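Long-range contacts in nitrate reductase (Ulva prolifera, PDB 5YLY), which probably catalyses the NADH-dependent reduction of nitrate in nitrate assimilation, the part in this crystal being its FAD-carrying cytochrome b5 reductase domain: residues Ala25-Pro30 with Gln60-Pro65; Lys68-Arg73 with Val136-Pro141; Glu84-Ala89 with Gly121-Ile126. One frame throughout, in Å; residues are numbered along the deposited sequence. Where two conformers were deposited one is given.

In the fold
From the N terminus, contact 1 comes first. It joins 25-30 to 60-65 and closes a loop that holds strands 34-43 and 48-54. The chain then enters strand 69-75, which contact 2 pairs with strand 135-142. Contact 3 is nested inside the long loop that contact 2 closes, and it sets strand 85-90 against helix 122-129. Contacts 1 and 2 touch where Leu28 and Pro30 pack on Gly140. Contacts 2 and 3 share one antiparallel sheet, since strands 69-75 and 85-90 are neighbours in it. Together they run from the N-terminal loop, across the sheet, to the FAD diphosphate.

Contact 1: residues Ala25-Pro30 with Gln60-Pro65; sequences APFLNP and QLLGLP
Leu28 has the most surface buried in this contact, and it faces Leu62, Gly63 and Leu64. Its backbone N donates to Leu62 O at 3.0 Å, with an almost straight N-H...O angle of 171°. One residue earlier, Phe27 N donates to Leu61 O at 2.9 Å. These two bonds clip together two segments that are neither helix nor strand. Leu28 CG stands beside its own backbone N (chi1 -63°) and comes within 3.4 Å of Leu62 O. The branch CD1 reaches further and packs 3.7 Å from Leu64 CB.

Phe27 and Gln60 form the second group. Their side chains cross at about a right angle, and the ring and amide planes are 79° apart. Gln60 OE1 comes to the edge of the ring, near its plane, 3.5 Å from Phe27 CD1. The other end of the amide, NE2, lies beside the Phe27 backbone N and CA and is hydrogen-bonded to Glu56. The ring itself leads away from the 60-65 loop, although it still touches Leu62 CD1.

Gly63 lets the two segments come close. Pro26 CB packs 3.6 Å from Gly63 CA, which has no side chain in the way. Two waters complete the seam. One links Ala25 O to Leu61 N, and the other donates to both Leu28 O and Gly63 O.

The 25-30 loop precedes strand 34-43, and the 60-65 loop connects strand 48-54 to strand 69-75. Asn96 holds the second loop from another direction, through Gly63 N and Leu64 N. Phe27 and Leu28 both rest on Val138, and Pro65 of the second loop packs on Pro141, so the joined loops lie against strand 135-142.

Contact 2: residues Lys68-Arg73 with Val136-Pro141; sequences KHMLIR and VEVKGP
Leu71 and Lys139 form a hydrogen-bonded antiparallel pair. Leu71 N donates to Lys139 O at 2.8 Å, and Lys139 N returns the bond to Leu71 O at 2.9 Å. Arg73 and Glu137 repeat the pattern, with both backbone bonds at 2.8 Å: Arg73 N to Glu137 O, and Glu137 N to Arg73 O. Between them, Ile72 and Val138 are a non-hydrogen-bonded pair. CA-H...O contacts support the same register, among them Val138 CA to Leu71 O. The strand axes run 158° apart, close to antiparallel.

A salt bridge adds to the second pair. Arg73 NE and NH1 both donate to the single oxygen Glu137 OE1, NE at 2.8 Å. The acceptor lies in the guanidinium plane, and the carboxylate plane is turned from it by 11°. The two groups are thus nearly coplanar at the guanidinium edge. Arg73 CG sits between its backbone N and carbonyl carbon (chi1 76°), close to Glu137 CB. Lys75 also forms a salt bridge with Glu137 OE1, so this oxygen serves two positive residues.

Apolar contacts form on the face that carries Ile72 and Val138. Ile72 CG2 packs 3.7 Å from Val136 CG2. In one of its two conformers Met70 places CE 3.8 Å from Val138 CG1. Phe102 and Leu104 of strand 101-107 also pack against this group. At the other end of the strand pair from the salt bridge, Lys68 CB and CD pack on Pro141 CB, past a cis peptide bond.

The two strands are neighbours in the six-stranded antiparallel sheet of the FAD-binding domain, a barrel in this reductase family. Strand 85-90 flanks strand 69-75, and His69 touches the bound FAD.

Contact 3: residues Glu84-Ala89 with Gly121-Ile126; sequences EVVMRA and GKFSQI. With FAD (flavin-adenine dinucleotide), chain C.
Strand 85-89 and helix 122-126 pass at 99° with axes 8.7 Å apart at closest, and Val86 and Phe123 have the nearest CA atoms. Val86 CG1 touches Phe123 CD1 at 3.6 Å, and Val86 CG2 meets Ile126 CD1. The Phe123 side chain also slides past that of Arg88, with Phe123 CB 3.5 Å from Arg88 CG. On the exposed side, Glu84 and Lys122 meet tip to tip in a salt bridge. Lys122 NZ donates to the syn lone pair of Glu84 OE2 at 2.8 Å.

The FAD diphosphate is gripped from both sides of the contact. Gly121 holds the N-cap position, where a CB would clash with FAD O2P. The next three backbone N atoms bind phosphate oxygens. Lys122 N donates to FAD O1A. Phe123 N donates to FAD O1P at 2.8 Å. FAD O2P accepts from Ser124 N and, at 2.7 Å, from Ser124 OG. Arg88, whose chain turns at chi2 (-69°, which swings CD to one side), adds weak bonds from NE to FAD O1P and O2A, and from NH2 to O2A. Its NH1 is tied back to Met87 O at 2.8 Å, which steadies the guanidinium. Ala89 O accepts from the ribityl hydroxyl O2'.

Helix N-terminus and arginine thus converge on one diphosphate. The positive end of the helix dipole and the Arg88 charge would both offset its negative charge.

Contact 1: residues Ala25-Pro30 with Gln60-Pro65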
loop_
_atom_site.group_PDB
_atom_site.type_symbol
_atom_site.label_atom_id
_atom_site.label_comp_id
_atom_site.label_asym_id
_atom_site.label_seq_id
_atom_site.Cartn_x
_atom_site.Cartn_y
_atom_site.Cartn_z
ATOM N N ALA A 25 10.498 -19.881 -12.668
ATOM C CA ALA A 25 9.509 -20.273 -11.662
ATOM C C ALA A 25 9.462 -19.217 -10.540
ATOM O O ALA A 25 10.503 -18.950 -9.923
ATOM C CB ALA A 25 9.863 -21.614 -11.075
ATOM N N PRO A 26 8.277 -18.651 -10.220
ATOM C CA PRO A 26 8.236 -17.604 -9.180
ATOM C C PRO A 26 8.295 -18.165 -7.765
ATOM O O PRO A 26 7.980 -19.335 -7.545
ATOM C CB PRO A 26 6.900 -16.900 -9.448
ATOM C CG PRO A 26 6.025 -17.966 -10.013
ATOM C CD PRO A 26 6.947 -18.846 -10.844
ATOM N N PHE A 27 8.665 -17.317 -6.809
ATOM C CA PHE A 27 8.688 -17.663 -5.397
ATOM C C PHE A 27 7.259 -17.874 -4.881
ATOM O O PHE A 27 6.989 -18.911 -4.277
ATOM C CB PHE A 27 9.371 -16.574 -4.589
ATOM C CG PHE A 27 9.315 -16.759 -3.088
ATOM C CD1 PHE A 27 10.203 -17.607 -2.445
ATOM C CD2 PHE A 27 8.417 -16.036 -2.312
ATOM C CE1 PHE A 27 10.174 -17.762 -1.057
ATOM C CE2 PHE A 27 8.420 -16.164 -0.911
ATOM C CZ PHE A 27 9.303 -17.025 -0.299
ATOM N N LEU A 28 6.350 -16.912 -5.116
ATOM C CA LEU A 28 4.977 -17.019 -4.624
ATOM C C LEU A 28 4.179 -18.148 -5.256
ATOM O O LEU A 28 4.151 -18.310 -6.486
ATOM C CB LEU A 28 4.217 -15.700 -4.728
ATOM C CG LEU A 28 4.769 -14.544 -3.895
ATOM C CD1 LEU A 28 4.066 -13.289 -4.269
ATOM C CD2 LEU A 28 4.658 -14.833 -2.376
ATOM N N ASN A 29 3.552 -18.945 -4.381
ATOM C CA ASN A 29 2.720 -20.086 -4.766
ATOM C C ASN A 29 1.485 -20.015 -3.877
ATOM O O ASN A 29 1.602 -20.170 -2.662
ATOM C CB ASN A 29 3.469 -21.409 -4.585
ATOM C CG ASN A 29 2.661 -22.604 -5.012
ATOM O OD1 ASN A 29 1.432 -22.545 -5.110
ATOM N ND2 ASN A 29 3.326 -23.724 -5.229
ATOM N N PRO A 30 0.307 -19.699 -4.455
ATOM C CA PRO A 30 -0.886 -19.485 -3.623
ATOM C C PRO A 30 -1.360 -20.707 -2.831
ATOM O O PRO A 30 -2.175 -20.547 -1.927
ATOM C CB PRO A 30 -1.933 -19.003 -4.637
ATOM C CG PRO A 30 -1.482 -19.597 -5.947
ATOM C CD PRO A 30 0.006 -19.451 -5.882
ATOM N N GLN A 60 15.673 -15.169 -8.212
ATOM C CA GLN A 60 14.290 -15.618 -8.304
ATOM C C GLN A 60 13.300 -14.494 -8.443
ATOM O O GLN A 60 13.437 -13.458 -7.812
ATOM C CB GLN A 60 13.928 -16.553 -7.129
ATOM C CG GLN A 60 12.633 -17.338 -7.334
ATOM C CD GLN A 60 12.237 -18.203 -6.163
ATOM O OE1 GLN A 60 12.529 -17.908 -5.003
ATOM N NE2 GLN A 60 11.561 -19.303 -6.444
ATOM N N LEU A 61 12.324 -14.712 -9.330
ATOM C CA LEU A 61 11.216 -13.790 -9.567
ATOM C C LEU A 61 10.278 -13.904 -8.361
ATOM O O LEU A 61 9.985 -15.016 -7.912
ATOM C CB LEU A 61 10.480 -14.269 -10.843
ATOM C CG LEU A 61 9.255 -13.474 -11.335
ATOM C CD1 LEU A 61 9.663 -12.088 -11.806
ATOM C CD2 LEU A 61 8.565 -14.221 -12.460
ATOM N N LEU A 62 9.791 -12.768 -7.846
ATOM C CA LEU A 62 8.850 -12.809 -6.730
ATOM C C LEU A 62 7.526 -13.451 -7.153
ATOM O O LEU A 62 7.030 -14.314 -6.442
ATOM C CB LEU A 62 8.599 -11.409 -6.178
ATOM C CG LEU A 62 7.596 -11.298 -5.023
ATOM C CD1 LEU A 62 8.029 -12.143 -3.784
ATOM C CD2 LEU A 62 7.411 -9.825 -4.639
ATOM N N GLY A 63 6.968 -13.002 -8.271
ATOM C CA GLY A 63 5.708 -13.517 -8.802
ATOM C C GLY A 63 4.500 -12.896 -8.136
ATOM O O GLY A 63 3.534 -13.600 -7.817
ATOM N N LEU A 64 4.561 -11.579 -7.914
ATOM C CA LEU A 64 3.492 -10.814 -7.284
ATOM C C LEU A 64 2.917 -9.867 -8.333
ATOM O O LEU A 64 3.534 -8.828 -8.619
ATOM C CB LEU A 64 4.001 -9.998 -6.051
ATOM C CG LEU A 64 2.895 -9.242 -5.263
ATOM C CD1 LEU A 64 1.856 -10.232 -4.654
ATOM C CD2 LEU A 64 3.508 -8.376 -4.143
ATOM N N PRO A 65 1.736 -10.170 -8.900
ATOM C CA PRO A 65 1.137 -9.249 -9.880
ATOM C C PRO A 65 0.742 -7.919 -9.237
ATOM O O PRO A 65 0.433 -7.858 -8.045
ATOM C CB PRO A 65 -0.113 -10.014 -10.364
ATOM C CG PRO A 65 0.151 -11.452 -10.044
ATOM C CD PRO A 65 0.886 -11.361 -8.712
HETATM O O HOH W 1 12.253 -17.112 -10.911
HETATM O O HOH W 2 3.070 -16.183 -8.283
#

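Contact 2: residues Lys68-Arg73 with Val136-Pro141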
loop_
_atom_site.group_PDB
_atom_site.type_symbol
_atom_site.label_atom_id
_atom_site.label_comp_id
_atom_site.label_asym_id
_atom_site.label_seq_id
_atom_site.Cartn_x
_atom_site.Cartn_y
_atom_site.Cartn_z
ATOM N N LYS A 68 -1.899 -7.047 -6.218
ATOM C CA LYS A 68 -1.941 -8.151 -5.272
ATOM C C LYS A 68 -0.934 -7.987 -4.109
ATOM O O LYS A 68 0.015 -7.187 -4.174
ATOM C CB LYS A 68 -1.789 -9.488 -6.000
ATOM C CG LYS A 68 -2.897 -9.609 -7.078
ATOM C CD LYS A 68 -3.181 -11.017 -7.507
ATOM C CE LYS A 68 -4.268 -11.029 -8.565
ATOM N NZ LYS A 68 -4.586 -12.416 -8.969
ATOM N N HIS A 69 -1.168 -8.748 -3.027
ATOM C CA HIS A 69 -0.310 -8.692 -1.824
ATOM C C HIS A 69 0.014 -10.127 -1.353
ATOM O O HIS A 69 -0.329 -11.099 -2.034
ATOM C CB HIS A 69 -1.040 -7.884 -0.716
ATOM C CG HIS A 69 -2.320 -8.505 -0.222
ATOM N ND1 HIS A 69 -3.549 -8.175 -0.773
ATOM C CD2 HIS A 69 -2.523 -9.361 0.815
ATOM C CE1 HIS A 69 -4.453 -8.868 -0.088
ATOM N NE2 HIS A 69 -3.881 -9.585 0.885
ATOM N N MET A 70 0.650 -10.255 -0.182
ATOM C CA MET A 70 1.038 -11.556 0.371
ATOM C C MET A 70 0.612 -11.669 1.823
ATOM O O MET A 70 0.422 -10.651 2.487
ATOM C CB MET A 70 2.573 -11.730 0.300
ATOM C CG MET A 70 3.335 -10.669 1.062
ATOM S SD MET A 70 5.163 -10.618 0.944
ATOM C CE MET A 70 5.401 -11.136 -0.699
ATOM N N LEU A 71 0.515 -12.894 2.323
ATOM C CA LEU A 71 0.226 -13.100 3.732
ATOM C C LEU A 71 1.526 -13.574 4.337
ATOM O O LEU A 71 2.183 -14.482 3.812
ATOM C CB LEU A 71 -0.893 -14.157 3.927
ATOM C CG LEU A 71 -2.209 -13.811 3.262
ATOM C CD1 LEU A 71 -3.216 -14.963 3.449
ATOM C CD2 LEU A 71 -2.775 -12.509 3.805
ATOM N N ILE A 72 1.935 -12.932 5.406
ATOM C CA ILE A 72 3.183 -13.307 6.054
ATOM C C ILE A 72 2.847 -13.832 7.431
ATOM O O ILE A 72 2.030 -13.226 8.126
ATOM C CB ILE A 72 4.135 -12.098 6.125
ATOM C CG1 ILE A 72 4.481 -11.620 4.679
ATOM C CG2 ILE A 72 5.398 -12.437 6.932
ATOM C CD1 ILE A 72 5.117 -10.373 4.561
ATOM N N ARG A 73 3.472 -14.943 7.809
ATOM C CA ARG A 73 3.167 -15.542 9.113
ATOM C C ARG A 73 4.382 -16.087 9.815
ATOM O O ARG A 73 5.407 -16.368 9.179
ATOM C CB ARG A 73 2.085 -16.634 8.987
ATOM C CG ARG A 73 2.571 -17.935 8.407
ATOM C CD ARG A 73 1.442 -18.949 8.272
ATOM N NE ARG A 73 2.006 -20.278 8.132
ATOM C CZ ARG A 73 1.309 -21.402 8.279
ATOM N NH1 ARG A 73 1.911 -22.579 8.172
ATOM N NH2 ARG A 73 0.004 -21.356 8.518
ATOM N N VAL A 136 10.271 -16.301 8.075
ATOM C CA VAL A 136 8.820 -16.141 8.125
ATOM C C VAL A 136 8.274 -17.022 7.009
ATOM O O VAL A 136 9.029 -17.455 6.133
ATOM C CB VAL A 136 8.318 -14.684 7.955
ATOM C CG1 VAL A 136 8.823 -13.770 9.071
ATOM C CG2 VAL A 136 8.640 -14.134 6.546
ATOM N N GLU A 137 6.967 -17.261 7.011
ATOM C CA GLU A 137 6.345 -18.017 5.929
ATOM C C GLU A 137 5.523 -17.079 5.122
ATOM O O GLU A 137 4.884 -16.186 5.672
ATOM C CB GLU A 137 5.521 -19.195 6.457
ATOM C CG GLU A 137 6.413 -20.348 6.860
ATOM C CD GLU A 137 5.683 -21.604 7.278
ATOM O OE1 GLU A 137 4.509 -21.502 7.697
ATOM O OE2 GLU A 137 6.298 -22.693 7.207
ATOM N N VAL A 138 5.565 -17.250 3.790
ATOM C CA VAL A 138 4.888 -16.343 2.868
ATOM C C VAL A 138 3.905 -17.077 1.977
ATOM O O VAL A 138 4.295 -18.022 1.294
ATOM C CB VAL A 138 5.929 -15.545 2.019
ATOM C CG1 VAL A 138 5.241 -14.466 1.195
ATOM C CG2 VAL A 138 7.003 -14.922 2.916
ATOM N N LYS A 139 2.657 -16.588 1.922
ATOM C CA LYS A 139 1.640 -17.162 1.032
ATOM C C LYS A 139 1.060 -16.083 0.125
ATOM O O LYS A 139 0.604 -15.035 0.589
ATOM C CB LYS A 139 0.529 -17.896 1.827
ATOM C CG LYS A 139 -0.539 -18.515 0.908
ATOM C CD LYS A 139 -1.510 -19.462 1.626
ATOM C CE LYS A 139 -0.966 -20.866 1.683
ATOM N NZ LYS A 139 -2.004 -21.841 2.118
ATOM N N GLY A 140 1.035 -16.364 -1.160
ATOM C CA GLY A 140 0.490 -15.411 -2.116
ATOM C C GLY A 140 0.639 -15.901 -3.533
ATOM O O GLY A 140 1.193 -16.971 -3.734
ATOM N N PRO A 141 0.209 -15.118 -4.538
ATOM C CA PRO A 141 -0.426 -13.793 -4.413
ATOM C C PRO A 141 -1.857 -13.845 -3.924
ATOM O O PRO A 141 -2.564 -14.835 -4.137
ATOM C CB PRO A 141 -0.330 -13.200 -5.835
ATOM C CG PRO A 141 0.277 -14.274 -6.722
ATOM C CD PRO A 141 0.296 -15.555 -5.942
#

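Contact 3: residues Glu84-Ala89 with Gly121-Ile126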
loop_
_atom_site.group_PDB
_atom_site.type_symbol
_atom_site.label_atom_id
_atom_site.label_comp_id
_atom_site.label_asym_id
_atom_site.label_seq_id
_atom_site.Cartn_x
_atom_site.Cartn_y
_atom_site.Cartn_z
ATOM N N GLU A 84 1.746 -20.282 18.842
ATOM C CA GLU A 84 0.694 -19.495 18.223
ATOM C C GLU A 84 1.178 -19.075 16.852
ATOM O O GLU A 84 2.306 -18.596 16.722
ATOM C CB GLU A 84 0.394 -18.251 19.076
ATOM C CG GLU A 84 -0.779 -17.412 18.594
ATOM C CD GLU A 84 -0.996 -16.082 19.292
ATOM O OE1 GLU A 84 -0.275 -15.785 20.273
ATOM O OE2 GLU A 84 -1.895 -15.333 18.847
ATOM N N VAL A 85 0.339 -19.266 15.832
ATOM C CA VAL A 85 0.663 -18.834 14.463
ATOM C C VAL A 85 -0.004 -17.470 14.284
ATOM O O VAL A 85 -1.207 -17.347 14.535
ATOM C CB VAL A 85 0.201 -19.857 13.392
ATOM C CG1 VAL A 85 0.655 -19.435 12.004
ATOM C CG2 VAL A 85 0.702 -21.262 13.704
ATOM N N VAL A 86 0.780 -16.435 13.890
ATOM C CA VAL A 86 0.273 -15.073 13.711
ATOM C C VAL A 86 0.545 -14.715 12.258
ATOM O O VAL A 86 1.657 -14.944 11.779
ATOM C CB VAL A 86 0.948 -14.053 14.691
ATOM C CG1 VAL A 86 0.315 -12.662 14.574
ATOM C CG2 VAL A 86 0.888 -14.556 16.138
ATOM N N MET A 87 -0.473 -14.188 11.576
ATOM C CA MET A 87 -0.432 -13.879 10.146
ATOM C C MET A 87 -1.031 -12.498 9.875
ATOM O O MET A 87 -2.062 -12.166 10.482
ATOM C CB MET A 87 -1.240 -14.999 9.440
ATOM C CG MET A 87 -1.517 -14.826 7.942
ATOM S SD MET A 87 -2.991 -15.840 7.527
ATOM C CE MET A 87 -4.289 -14.693 7.897
ATOM N N ARG A 88 -0.420 -11.721 8.935
ATOM C CA ARG A 88 -0.927 -10.418 8.508
ATOM C C ARG A 88 -0.626 -10.239 7.028
ATOM O O ARG A 88 0.346 -10.824 6.528
ATOM C CB ARG A 88 -0.310 -9.244 9.306
ATOM C CG ARG A 88 -0.598 -9.238 10.807
ATOM C CD ARG A 88 -2.048 -8.951 11.169
ATOM N NE ARG A 88 -2.223 -8.843 12.620
ATOM C CZ ARG A 88 -2.593 -9.828 13.442
ATOM N NH1 ARG A 88 -2.836 -11.046 12.970
ATOM N NH2 ARG A 88 -2.710 -9.605 14.741
ATOM N N ALA A 89 -1.428 -9.407 6.350
ATOM C CA ALA A 89 -1.235 -9.050 4.948
ATOM C C ALA A 89 -0.179 -7.944 4.814
ATOM O O ALA A 89 -0.157 -7.035 5.627
ATOM C CB ALA A 89 -2.540 -8.550 4.359
ATOM N N GLY A 121 0.894 -3.721 18.679
ATOM C CA GLY A 121 0.505 -4.585 17.572
ATOM C C GLY A 121 1.244 -5.900 17.648
ATOM O O GLY A 121 2.470 -5.912 17.794
ATOM N N LYS A 122 0.501 -7.021 17.572
ATOM C CA LYS A 122 1.078 -8.361 17.708
ATOM C C LYS A 122 2.173 -8.711 16.668
ATOM O O LYS A 122 3.304 -9.005 17.058
ATOM C CB LYS A 122 -0.040 -9.419 17.717
ATOM C CG LYS A 122 0.422 -10.814 18.131
ATOM C CD LYS A 122 -0.669 -11.609 18.842
ATOM C CE LYS A 122 -1.806 -12.073 17.958
ATOM N NZ LYS A 122 -2.896 -12.712 18.760
ATOM N N PHE A 123 1.832 -8.716 15.375
ATOM C CA PHE A 123 2.753 -9.128 14.332
ATOM C C PHE A 123 3.837 -8.098 14.000
ATOM O O PHE A 123 4.974 -8.514 13.723
ATOM C CB PHE A 123 2.001 -9.563 13.079
ATOM C CG PHE A 123 2.822 -10.486 12.213
ATOM C CD1 PHE A 123 3.198 -11.750 12.676
ATOM C CD2 PHE A 123 3.277 -10.071 10.963
ATOM C CE1 PHE A 123 3.992 -12.590 11.890
ATOM C CE2 PHE A 123 4.038 -10.926 10.165
ATOM C CZ PHE A 123 4.377 -12.186 10.629
ATOM N N SER A 124 3.530 -6.778 14.041
ATOM C CA SER A 124 4.599 -5.792 13.783
ATOM C C SER A 124 5.723 -5.895 14.855
ATOM O O SER A 124 6.895 -5.763 14.505
ATOM C CB SER A 124 4.058 -4.373 13.643
ATOM O OG SER A 124 3.366 -3.969 14.811
ATOM N N GLN A 125 5.378 -6.216 16.132
ATOM C CA GLN A 125 6.408 -6.409 17.166
ATOM C C GLN A 125 7.131 -7.751 16.941
ATOM O O GLN A 125 8.339 -7.835 17.160
ATOM C CB GLN A 125 5.830 -6.310 18.590
ATOM C CG GLN A 125 5.309 -4.934 18.915
ATOM C CD GLN A 125 4.638 -4.899 20.267
ATOM O OE1 GLN A 125 5.260 -4.569 21.269
ATOM N NE2 GLN A 125 3.348 -5.208 20.324
ATOM N N ILE A 126 6.409 -8.791 16.448
ATOM C CA ILE A 126 7.058 -10.067 16.126
ATOM C C ILE A 126 8.134 -9.813 15.068
ATOM O O ILE A 126 9.269 -10.260 15.232
ATOM C CB ILE A 126 6.033 -11.150 15.690
ATOM C CG1 ILE A 126 5.270 -11.680 16.933
ATOM C CG2 ILE A 126 6.727 -12.308 14.935
ATOM C CD1 ILE A 126 3.951 -12.403 16.580
HETATM P PA FAD C . -2.647 -5.862 15.611
HETATM O O1A FAD C . -2.269 -6.716 16.762
HETATM O O2A FAD C . -3.410 -6.576 14.521
HETATM O O5B FAD C . -3.463 -4.581 16.186
HETATM C C5B FAD C . -4.655 -4.122 15.512
HETATM C C4B FAD C . -4.609 -2.625 15.329
HETATM O O4B FAD C . -4.421 -1.957 16.597
HETATM C C3B FAD C . -3.480 -2.091 14.460
HETATM O O3B FAD C . -3.739 -2.276 13.070
HETATM C C2B FAD C . -3.434 -0.618 14.875
HETATM O O2B FAD C . -4.352 0.180 14.137
HETATM C C1B FAD C . -3.840 -0.681 16.362
HETATM N N9A FAD C . -2.736 -0.478 17.301
HETATM C C8A FAD C . -2.161 -1.423 18.111
HETATM N N7A FAD C . -1.161 -0.974 18.833
HETATM C C5A FAD C . -1.063 0.359 18.465
HETATM C C6A FAD C . -0.159 1.382 18.825
HETATM N N6A FAD C . 0.962 1.170 19.519
HETATM N N1A FAD C . -0.362 2.614 18.303
HETATM C C2A FAD C . -1.372 2.791 17.442
HETATM N N3A FAD C . -2.251 1.891 16.988
HETATM C C4A FAD C . -2.041 0.686 17.539
HETATM N N1 FAD C . 1.234 -2.745 7.292
HETATM C C2 FAD C . 2.512 -2.264 7.183
HETATM O O2 FAD C . 3.103 -1.820 8.179
HETATM N N3 FAD C . 3.154 -2.279 5.934
HETATM C C4 FAD C . 2.603 -2.744 4.742
HETATM O O4 FAD C . 3.269 -2.797 3.726
HETATM C C4X FAD C . 1.228 -3.225 4.864
HETATM N N5 FAD C . 0.618 -3.644 3.781
HETATM C C5X FAD C . -0.708 -4.066 3.897
HETATM C C6 FAD C . -1.382 -4.487 2.741
HETATM C C7 FAD C . -2.706 -4.921 2.802
HETATM C C7M FAD C . -3.396 -5.332 1.526
HETATM C C8 FAD C . -3.386 -4.935 4.051
HETATM C C8M FAD C . -4.809 -5.447 4.164
HETATM C C9 FAD C . -2.722 -4.496 5.196
HETATM C C9A FAD C . -1.388 -4.068 5.131
HETATM N N10 FAD C . -0.670 -3.644 6.293
HETATM C C10 FAD C . 0.631 -3.193 6.195
HETATM C "C1'" FAD C . -1.225 -3.800 7.649
HETATM C "C2'" FAD C . -0.876 -5.149 8.282
HETATM O "O2'" FAD C . -1.631 -6.201 7.677
HETATM C "C3'" FAD C . -1.117 -5.175 9.791
HETATM O "O3'" FAD C . -2.483 -4.888 10.068
HETATM C "C4'" FAD C . -0.187 -4.262 10.594
HETATM O "O4'" FAD C . 1.158 -4.709 10.425
HETATM C "C5'" FAD C . -0.513 -4.214 12.074
HETATM O "O5'" FAD C . -0.655 -5.566 12.563
HETATM P P FAD C . -0.230 -5.966 14.062
HETATM O O1P FAD C . -0.337 -7.434 14.220
HETATM O O2P FAD C . 1.087 -5.327 14.426
HETATM O O3P FAD C . -1.357 -5.233 14.909
#